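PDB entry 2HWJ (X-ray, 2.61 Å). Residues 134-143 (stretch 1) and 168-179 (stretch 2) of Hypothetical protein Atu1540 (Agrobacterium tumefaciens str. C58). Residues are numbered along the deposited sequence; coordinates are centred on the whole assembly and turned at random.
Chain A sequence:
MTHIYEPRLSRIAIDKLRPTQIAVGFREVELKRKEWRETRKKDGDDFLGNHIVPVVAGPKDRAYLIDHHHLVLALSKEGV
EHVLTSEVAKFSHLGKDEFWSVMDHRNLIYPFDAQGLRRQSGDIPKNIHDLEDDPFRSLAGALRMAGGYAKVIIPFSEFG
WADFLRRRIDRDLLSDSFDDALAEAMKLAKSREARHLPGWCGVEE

Stretch 1 134-143: DPFRSLAGAL
Stretch 2 168-179: RIDRDLLSDSFD

How do the two backbones lie? Residues 135-143 form one helix, and 171-176 a short second helix whose axis crosses it at 67°, approaching to 11.1 Å. Ser-177 breaks the helical phi/psi at -146/100 before a further helix begins at Phe-178. Register is set by two pairs: Pro-135 CA lies 7.8 Å from Leu-174 CA, and Leu-139 CA lies 7.8 Å from Phe-178 CA.

What caps the first two helices? Asp-134 (chi1 t) caps the first: its OD1 accepts weak bonds from Phe-136 N at 2.8 Å and Arg-137 N at 3.2 Å. Asp-170 (chi1 t) caps the second, its OD1 lying 3.3 Å from Asp-172 N. Within the stretches Phe-136 N and Asp-172 N have no backbone acceptor, so the carboxylates serve them; Arg-137 N also bonds weakly to Asp-134 O, 2.8 Å away.

How do the aromatic rings pack? Phe-136 (chi1 m, chi2 89°) lays one face under Leu-174 CD1, which sits 3.6 Å from the ring centroid in a CH-pi contact. Phe-178 (chi1 t, chi2 80°) receives Leu-139 CD1 over one face, 3.9 Å from CZ, while Ala-142 CB meets its edge, 3.9 Å from CE2.

What fills the remaining space? Leu-139 (t, p) places CD2 3.9 Å from Ile-169 CD1 (m, t). No hydrogen bond joins the stretches; apolar packing dominates the 421 Å² buried between them.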

# COMPACT_ATOMS: atom_id res chain seq x y z
N ASP A 134 9.31 -7.66 25.37
CA ASP A 134 8.42 -6.52 25.56
C ASP A 134 6.99 -6.95 26.02
O ASP A 134 6.16 -7.40 25.26
CB ASP A 134 8.50 -5.50 24.45
CG ASP A 134 7.39 -4.38 24.55
OD1 ASP A 134 6.68 -4.31 25.61
OD2 ASP A 134 7.21 -3.55 23.56
N PRO A 135 6.72 -6.82 27.33
CA PRO A 135 5.44 -7.37 27.80
C PRO A 135 4.27 -6.63 27.21
O PRO A 135 3.20 -7.21 27.04
CB PRO A 135 5.50 -7.21 29.35
CG PRO A 135 6.59 -6.12 29.59
CD PRO A 135 7.57 -6.25 28.41
N PHE A 136 4.41 -5.36 26.84
CA PHE A 136 3.26 -4.75 26.12
C PHE A 136 3.10 -5.29 24.74
O PHE A 136 1.96 -5.33 24.21
CB PHE A 136 3.23 -3.21 26.17
CG PHE A 136 2.99 -2.72 27.55
CD1 PHE A 136 4.08 -2.48 28.42
CD2 PHE A 136 1.68 -2.64 28.06
CE1 PHE A 136 3.88 -2.11 29.74
CE2 PHE A 136 1.46 -2.26 29.41
CZ PHE A 136 2.57 -1.98 30.24
N ARG A 137 4.20 -5.77 24.15
CA ARG A 137 4.01 -6.41 22.90
C ARG A 137 3.07 -7.63 23.06
O ARG A 137 2.22 -7.89 22.16
CB ARG A 137 5.33 -6.78 22.30
CG ARG A 137 5.22 -7.52 21.03
CD ARG A 137 4.54 -6.70 20.01
NE ARG A 137 4.42 -7.44 18.78
CZ ARG A 137 3.54 -8.43 18.59
NH1 ARG A 137 2.73 -8.79 19.58
NH2 ARG A 137 3.50 -9.09 17.44
N SER A 138 3.17 -8.37 24.19
CA SER A 138 2.33 -9.57 24.38
C SER A 138 0.92 -9.18 24.62
O SER A 138 -0.04 -9.82 24.16
CB SER A 138 2.74 -10.35 25.57
OG SER A 138 4.01 -10.90 25.41
N LEU A 139 0.77 -8.13 25.41
CA LEU A 139 -0.55 -7.61 25.69
C LEU A 139 -1.22 -7.18 24.38
O LEU A 139 -2.33 -7.63 24.13
CB LEU A 139 -0.49 -6.44 26.66
CG LEU A 139 -1.88 -6.02 27.14
CD1 LEU A 139 -2.59 -7.11 27.97
CD2 LEU A 139 -1.87 -4.72 27.86
N ALA A 140 -0.54 -6.35 23.57
CA ALA A 140 -1.07 -5.94 22.30
C ALA A 140 -1.41 -7.17 21.41
O ALA A 140 -2.44 -7.20 20.76
CB ALA A 140 -0.13 -4.99 21.63
N GLY A 141 -0.60 -8.22 21.43
CA GLY A 141 -0.95 -9.45 20.63
C GLY A 141 -2.26 -10.01 21.13
O GLY A 141 -3.18 -10.30 20.33
N ALA A 142 -2.41 -10.10 22.45
CA ALA A 142 -3.47 -10.90 23.01
C ALA A 142 -4.71 -10.13 22.76
O ALA A 142 -5.76 -10.73 22.48
CB ALA A 142 -3.27 -11.07 24.44
N LEU A 143 -4.58 -8.79 22.79
CA LEU A 143 -5.67 -7.86 22.56
C LEU A 143 -6.27 -8.11 21.23
O LEU A 143 -7.49 -8.13 21.07
CB LEU A 143 -5.14 -6.45 22.48
CG LEU A 143 -5.86 -5.19 22.93
CD1 LEU A 143 -5.35 -4.00 22.12
CD2 LEU A 143 -7.31 -5.27 22.83
N ARG A 168 -0.49 3.77 29.44
CA ARG A 168 -1.83 3.80 30.01
C ARG A 168 -2.13 2.66 30.93
O ARG A 168 -3.07 2.71 31.65
CB ARG A 168 -2.84 3.71 28.89
CG ARG A 168 -3.12 5.05 28.29
CD ARG A 168 -3.90 4.94 27.03
NE ARG A 168 -3.89 6.23 26.36
CZ ARG A 168 -2.93 6.63 25.53
NH1 ARG A 168 -1.93 5.79 25.28
NH2 ARG A 168 -2.99 7.82 24.94
N ILE A 169 -1.41 1.56 30.85
CA ILE A 169 -1.68 0.50 31.78
C ILE A 169 -0.40 0.31 32.59
O ILE A 169 0.72 0.30 32.06
CB ILE A 169 -2.15 -0.76 31.06
CG1 ILE A 169 -3.48 -0.54 30.32
CG2 ILE A 169 -2.31 -1.92 32.05
CD1 ILE A 169 -3.90 -1.82 29.51
N ASP A 170 -0.59 0.23 33.90
CA ASP A 170 0.47 0.06 34.89
C ASP A 170 1.23 -1.28 34.63
O ASP A 170 0.56 -2.29 34.46
CB ASP A 170 -0.30 0.07 36.22
CG ASP A 170 0.56 -0.00 37.43
OD1 ASP A 170 1.80 -0.16 37.39
OD2 ASP A 170 -0.05 0.08 38.52
N ARG A 171 2.58 -1.32 34.56
CA ARG A 171 3.28 -2.64 34.36
C ARG A 171 2.98 -3.68 35.47
O ARG A 171 2.94 -4.91 35.22
CB ARG A 171 4.80 -2.53 34.32
CG ARG A 171 5.35 -1.41 33.55
CD ARG A 171 6.70 -0.93 34.24
NE ARG A 171 7.47 -0.08 33.30
CZ ARG A 171 8.29 0.91 33.64
NH1 ARG A 171 8.50 1.22 34.93
NH2 ARG A 171 8.91 1.61 32.68
N ASP A 172 2.84 -3.17 36.68
CA ASP A 172 2.44 -3.95 37.79
C ASP A 172 1.07 -4.64 37.62
O ASP A 172 0.83 -5.69 38.22
CB ASP A 172 2.51 -3.07 39.06
CG ASP A 172 3.98 -2.67 39.38
OD1 ASP A 172 4.88 -3.15 38.64
OD2 ASP A 172 4.24 -1.90 40.35
N LEU A 173 0.18 -4.09 36.79
CA LEU A 173 -1.09 -4.75 36.58
C LEU A 173 -0.82 -5.93 35.70
O LEU A 173 -1.43 -6.98 35.83
CB LEU A 173 -2.07 -3.83 35.90
CG LEU A 173 -3.57 -3.97 36.25
CD1 LEU A 173 -4.45 -4.24 35.01
CD2 LEU A 173 -3.92 -4.92 37.50
N LEU A 174 0.14 -5.71 34.82
CA LEU A 174 0.44 -6.62 33.73
C LEU A 174 1.16 -7.85 34.24
O LEU A 174 1.06 -8.92 33.64
CB LEU A 174 1.35 -5.94 32.71
CG LEU A 174 0.94 -6.08 31.27
CD1 LEU A 174 1.99 -5.62 30.25
CD2 LEU A 174 0.52 -7.51 30.96
N SER A 175 1.93 -7.71 35.30
CA SER A 175 2.57 -8.92 35.76
C SER A 175 1.74 -9.55 36.85
O SER A 175 1.80 -10.76 37.04
CB SER A 175 4.00 -8.68 36.20
OG SER A 175 4.10 -7.39 36.72
N ASP A 176 1.00 -8.71 37.58
CA ASP A 176 0.13 -9.16 38.64
C ASP A 176 -0.93 -10.03 37.98
O ASP A 176 -1.09 -11.22 38.36
CB ASP A 176 -0.59 -7.98 39.30
CG ASP A 176 0.19 -7.29 40.48
OD1 ASP A 176 1.37 -7.58 40.87
OD2 ASP A 176 -0.47 -6.38 41.00
N SER A 177 -1.66 -9.45 37.02
CA SER A 177 -2.76 -10.12 36.38
C SER A 177 -2.89 -9.73 34.93
O SER A 177 -3.46 -8.69 34.58
CB SER A 177 -4.09 -9.88 37.08
OG SER A 177 -5.13 -10.57 36.35
N PHE A 178 -2.38 -10.61 34.08
CA PHE A 178 -2.46 -10.45 32.68
C PHE A 178 -3.89 -10.19 32.19
O PHE A 178 -4.14 -9.28 31.37
CB PHE A 178 -1.87 -11.66 31.96
CG PHE A 178 -1.60 -11.39 30.54
CD1 PHE A 178 -0.44 -10.70 30.17
CD2 PHE A 178 -2.54 -11.69 29.56
CE1 PHE A 178 -0.17 -10.38 28.83
CE2 PHE A 178 -2.30 -11.36 28.23
CZ PHE A 178 -1.08 -10.69 27.86
N ASP A 179 -4.83 -11.01 32.68
CA ASP A 179 -6.19 -10.97 32.15
C ASP A 179 -6.88 -9.70 32.56
O ASP A 179 -7.61 -9.14 31.76
CB ASP A 179 -6.96 -12.23 32.49
CG ASP A 179 -6.40 -13.49 31.76
OD1 ASP A 179 -6.39 -13.57 30.47
OD2 ASP A 179 -5.96 -14.40 32.49